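Long-range contact in LbaCas13a H328A (C2c2) (Lachnospiraceae bacterium NK4A179, PDB 5WLH), which binds CRISPR RNA as a guide and, as a member of the Cas13a family, probably cleaves RNA recognised by that guide: residues A[642-648]-A[721-725]. Sequence-based numbering, arbitrary orientation.
Sequences KFYSNNL and YYMFK. With nucleotides of chain B.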
loop_
_atom_site.group_PDB
_atom_site.type_symbol
_atom_site.label_atom_id
_atom_site.label_comp_id
_atom_site.label_asym_id
_atom_site.label_seq_id
_atom_site.Cartn_x
_atom_site.Cartn_y
_atom_site.Cartn_z
ATOM N N LYS A 642 -31.307 12.332 -8.381
ATOM C CA LYS A 642 -30.050 12.469 -9.126
ATOM C C LYS A 642 -30.279 12.433 -10.630
ATOM O O LYS A 642 -29.542 13.085 -11.381
ATOM C CB LYS A 642 -29.063 11.371 -8.727
ATOM C CG LYS A 642 -28.703 11.404 -7.260
ATOM C CD LYS A 642 -27.640 10.374 -6.929
ATOM C CE LYS A 642 -26.276 10.894 -7.345
ATOM N NZ LYS A 642 -25.182 10.004 -6.833
ATOM N N PHE A 643 -31.267 11.663 -11.095
ATOM C CA PHE A 643 -31.674 11.774 -12.495
ATOM C C PHE A 643 -32.113 13.202 -12.804
ATOM O O PHE A 643 -31.668 13.813 -13.784
ATOM C CB PHE A 643 -32.805 10.790 -12.801
ATOM C CG PHE A 643 -32.339 9.457 -13.328
ATOM C CD1 PHE A 643 -31.179 8.864 -12.847
ATOM C CD2 PHE A 643 -33.083 8.780 -14.289
ATOM C CE1 PHE A 643 -30.759 7.629 -13.319
ATOM C CE2 PHE A 643 -32.667 7.550 -14.774
ATOM C CZ PHE A 643 -31.500 6.964 -14.276
ATOM N N TYR A 644 -32.969 13.758 -11.950
ATOM C CA TYR A 644 -33.479 15.107 -12.165
ATOM C C TYR A 644 -32.358 16.135 -12.113
ATOM O O TYR A 644 -32.220 16.971 -13.012
ATOM C CB TYR A 644 -34.541 15.431 -11.117
ATOM C CG TYR A 644 -35.141 16.808 -11.284
ATOM C CD1 TYR A 644 -36.253 17.007 -12.100
ATOM C CD2 TYR A 644 -34.598 17.906 -10.634
ATOM C CE1 TYR A 644 -36.804 18.263 -12.262
ATOM C CE2 TYR A 644 -35.141 19.171 -10.793
ATOM C CZ TYR A 644 -36.248 19.339 -11.611
ATOM O OH TYR A 644 -36.798 20.589 -11.776
ATOM N N SER A 645 -31.546 16.090 -11.056
ATOM C CA SER A 645 -30.497 17.087 -10.893
ATOM C C SER A 645 -29.427 16.978 -11.968
ATOM O O SER A 645 -28.730 17.966 -12.225
ATOM C CB SER A 645 -29.858 16.959 -9.508
ATOM O OG SER A 645 -30.782 17.287 -8.481
ATOM N N ASN A 646 -29.261 15.805 -12.578
ATOM C CA ASN A 646 -28.332 15.639 -13.684
ATOM C C ASN A 646 -28.971 15.992 -15.023
ATOM O O ASN A 646 -28.340 15.792 -16.066
ATOM C CB ASN A 646 -27.782 14.204 -13.726
ATOM C CG ASN A 646 -26.575 14.012 -12.810
ATOM O OD1 ASN A 646 -25.452 14.385 -13.154
ATOM N ND2 ASN A 646 -26.815 13.459 -11.631
ATOM N N ASN A 647 -30.212 16.493 -15.000
ATOM C CA ASN A 647 -30.928 17.040 -16.152
ATOM C C ASN A 647 -31.408 15.980 -17.129
ATOM O O ASN A 647 -31.690 16.296 -18.292
ATOM C CB ASN A 647 -30.076 18.081 -16.889
ATOM C CG ASN A 647 -29.740 19.253 -16.015
ATOM O OD1 ASN A 647 -30.625 19.866 -15.430
ATOM N ND2 ASN A 647 -28.451 19.553 -15.885
ATOM N N LEU A 648 -31.528 14.728 -16.699
ATOM C CA LEU A 648 -32.033 13.703 -17.607
ATOM C C LEU A 648 -33.456 13.987 -18.077
ATOM O O LEU A 648 -33.747 13.720 -19.255
ATOM C CB LEU A 648 -31.945 12.318 -16.950
ATOM C CG LEU A 648 -30.620 11.563 -17.102
ATOM C CD1 LEU A 648 -30.217 11.441 -18.564
ATOM C CD2 LEU A 648 -29.513 12.202 -16.275
ATOM N N TYR A 721 -23.631 11.156 -19.603
ATOM C CA TYR A 721 -22.504 10.557 -18.892
ATOM C C TYR A 721 -22.948 9.945 -17.570
ATOM O O TYR A 721 -22.541 8.827 -17.220
ATOM C CB TYR A 721 -21.434 11.618 -18.642
ATOM C CG TYR A 721 -20.072 11.019 -18.389
ATOM C CD1 TYR A 721 -19.418 10.321 -19.379
ATOM C CD2 TYR A 721 -19.455 11.135 -17.141
ATOM C CE1 TYR A 721 -18.163 9.783 -19.166
ATOM C CE2 TYR A 721 -18.208 10.601 -16.920
ATOM C CZ TYR A 721 -17.567 9.919 -17.927
ATOM O OH TYR A 721 -16.323 9.373 -17.719
ATOM N N TYR A 722 -23.757 10.681 -16.812
ATOM C CA TYR A 722 -24.254 10.168 -15.538
ATOM C C TYR A 722 -25.173 8.979 -15.762
ATOM O O TYR A 722 -25.034 7.945 -15.104
ATOM C CB TYR A 722 -24.985 11.259 -14.749
ATOM C CG TYR A 722 -25.545 10.694 -13.460
ATOM C CD1 TYR A 722 -24.709 10.415 -12.385
ATOM C CD2 TYR A 722 -26.891 10.376 -13.339
ATOM C CE1 TYR A 722 -25.203 9.871 -11.213
ATOM C CE2 TYR A 722 -27.398 9.824 -12.172
ATOM C CZ TYR A 722 -26.543 9.575 -11.108
ATOM O OH TYR A 722 -27.036 9.029 -9.948
ATOM N N MET A 723 -26.119 9.101 -16.696
ATOM C CA MET A 723 -27.037 7.997 -16.938
ATOM C C MET A 723 -26.294 6.744 -17.382
ATOM O O MET A 723 -26.555 5.654 -16.873
ATOM C CB MET A 723 -28.094 8.386 -17.974
ATOM C CG MET A 723 -28.854 7.178 -18.455
ATOM S SD MET A 723 -30.297 7.646 -19.432
ATOM C CE MET A 723 -29.562 8.645 -20.694
ATOM N N PHE A 724 -25.351 6.876 -18.328
ATOM C CA PHE A 724 -24.566 5.718 -18.747
ATOM C C PHE A 724 -23.798 5.121 -17.576
ATOM O O PHE A 724 -23.694 3.894 -17.449
ATOM C CB PHE A 724 -23.579 6.103 -19.848
ATOM C CG PHE A 724 -24.195 6.161 -21.219
ATOM C CD1 PHE A 724 -25.573 6.085 -21.377
ATOM C CD2 PHE A 724 -23.398 6.295 -22.342
ATOM C CE1 PHE A 724 -26.147 6.141 -22.646
ATOM C CE2 PHE A 724 -23.961 6.358 -23.610
ATOM C CZ PHE A 724 -25.337 6.276 -23.757
ATOM N N LYS A 725 -23.264 5.977 -16.706
ATOM C CA LYS A 725 -22.519 5.475 -15.555
ATOM C C LYS A 725 -23.416 4.612 -14.678
ATOM O O LYS A 725 -23.044 3.497 -14.290
ATOM C CB LYS A 725 -21.935 6.642 -14.753
ATOM C CG LYS A 725 -20.969 6.180 -13.635
ATOM C CD LYS A 725 -21.670 6.108 -12.265
ATOM C CE LYS A 725 -21.948 7.499 -11.707
ATOM N NZ LYS A 725 -22.627 7.430 -10.367
ATOM P P U B 37 -18.808 16.072 -10.932
ATOM O OP1 U B 37 -17.612 15.179 -10.873
ATOM O OP2 U B 37 -18.682 17.559 -10.941
ATOM O "O5'" U B 37 -19.571 15.646 -12.261
ATOM C "C5'" U B 37 -20.894 16.066 -12.515
ATOM C "C4'" U B 37 -21.053 17.012 -13.690
ATOM O "O4'" U B 37 -22.481 17.121 -13.859
ATOM C "C3'" U B 37 -20.595 18.442 -13.432
ATOM O "O3'" U B 37 -20.625 19.175 -14.673
ATOM C "C2'" U B 37 -21.725 18.933 -12.542
ATOM O "O2'" U B 37 -21.825 20.335 -12.401
ATOM C "C1'" U B 37 -22.943 18.314 -13.243
ATOM N N1 U B 37 -24.002 17.912 -12.311
ATOM C C2 U B 37 -25.279 18.377 -12.541
ATOM O O2 U B 37 -25.548 19.106 -13.482
ATOM N N3 U B 37 -26.210 17.941 -11.627
ATOM C C4 U B 37 -25.980 17.115 -10.539
ATOM O O4 U B 37 -26.907 16.808 -9.793
ATOM C C5 U B 37 -24.635 16.670 -10.381
ATOM C C6 U B 37 -23.719 17.077 -11.254
ATOM P P A B 36 -21.927 10.510 -8.356
ATOM O OP1 A B 36 -23.343 10.940 -8.402
ATOM O OP2 A B 36 -21.457 9.373 -9.173
ATOM O "O5'" A B 36 -20.984 11.730 -8.704
ATOM C "C5'" A B 36 -21.025 12.322 -9.990
ATOM C "C4'" A B 36 -21.055 13.823 -9.887
ATOM O "O4'" A B 36 -22.248 14.250 -9.177
ATOM C "C3'" A B 36 -19.894 14.449 -9.145
ATOM O "O3'" A B 36 -19.774 15.768 -9.676
ATOM C "C2'" A B 36 -20.435 14.515 -7.714
ATOM O "O2'" A B 36 -19.763 15.416 -6.865
ATOM C "C1'" A B 36 -21.877 14.933 -7.983
ATOM N N9 A B 36 -22.870 14.558 -6.983
ATOM C C8 A B 36 -23.007 13.393 -6.268
ATOM N N7 A B 36 -24.083 13.374 -5.515
ATOM C C5 A B 36 -24.706 14.592 -5.780
ATOM C C6 A B 36 -25.894 15.185 -5.306
ATOM N N6 A B 36 -26.704 14.600 -4.416
ATOM N N1 A B 36 -26.220 16.411 -5.779
ATOM C C2 A B 36 -25.414 16.997 -6.669
ATOM N N3 A B 36 -24.279 16.536 -7.190
ATOM C C4 A B 36 -23.979 15.318 -6.695
ATOM P P U B 35 -19.857 5.788 -8.053
ATOM O OP1 U B 35 -19.421 4.556 -7.359
ATOM O OP2 U B 35 -21.207 5.698 -8.662
ATOM O "O5'" U B 35 -19.814 7.036 -7.081
ATOM C "C5'" U B 35 -20.834 7.272 -6.137
ATOM C "C4'" U B 35 -20.577 8.581 -5.449
ATOM O "O4'" U B 35 -19.326 8.510 -4.727
ATOM C "C3'" U B 35 -20.389 9.755 -6.390
ATOM O "O3'" U B 35 -21.634 10.268 -6.805
ATOM C "C2'" U B 35 -19.569 10.730 -5.557
ATOM O "O2'" U B 35 -20.407 11.488 -4.702
ATOM C "C1'" U B 35 -18.710 9.777 -4.708
ATOM N N1 U B 35 -17.346 9.646 -5.263
ATOM C C2 U B 35 -16.458 10.636 -4.909
ATOM O O2 U B 35 -16.747 11.549 -4.158
ATOM N N3 U B 35 -15.212 10.507 -5.447
ATOM C C4 U B 35 -14.780 9.523 -6.309
ATOM O O4 U B 35 -13.618 9.577 -6.716
ATOM C C5 U B 35 -15.757 8.537 -6.642
ATOM C C6 U B 35 -16.986 8.626 -6.117
HETATM O O HOH W 1 -25.087 7.662 -7.760
#
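Tyr-722 and Asn-646 meet as a stacked pair: the amide plane lies 2° from the ring plane, with ND2 of Asn-646 3.4 Å above the plane of the Tyr-722 ring, over its centre. The ring is also met in its plane, by CD1 of Phe-643 at 4.0 Å from CE2 of Tyr-722. Across the phenol end runs the aliphatic chain of Lys-642, its CE 3.3 Å from OH of Tyr-722. Beside this cluster, Leu-648 CD1 packs on Met-723 CE at 3.6 Å. Leu-660 of helix 654-665 touches both Phe-643 and Met-723, so the apolar flank extends into a third helix.

The amide's rotation is fixed in part by the bond from ND2 of Asn-646 to O of Lys-642 (2.8 Å, N-H...O angle 160°), which lies near the amide plane. The same carbonyl also accepts a hydrogen bond from Asn-646 N, from the opposite face of its plane. At the end of helix 635-645, Asn-647 turns to positive phi and completes a Schellman motif. With CG anti to its backbone N (chi1 178°), Tyr-722 carries its ring under the Asn-646 amide and on toward Lys-642. Replacing it with an alanine would probably leave the Asn-646 amide without its stacking surface and open a gap beside Phe-643 and Lys-642.

The polar side of the contact meets the bound pre-crRNA. NZ of Lys-642 bonds OP1 of A36 of chain B at 2.6 Å, while Lys-725 NZ grips OP2 of that phosphate and OP2 of U35 of chain B; a water links Lys-642 NZ to Tyr-722 OH. Ser-645 O accepts a hydrogen bond from N3 of U37 of chain B at 2.6 Å. The two helices meet without a direct hydrogen bond between these segments, through a stack, apolar side chains and the aliphatic part of Lys-642, and present two lysines to one phosphate, whose negative charge is probably matched by their ammonium groups.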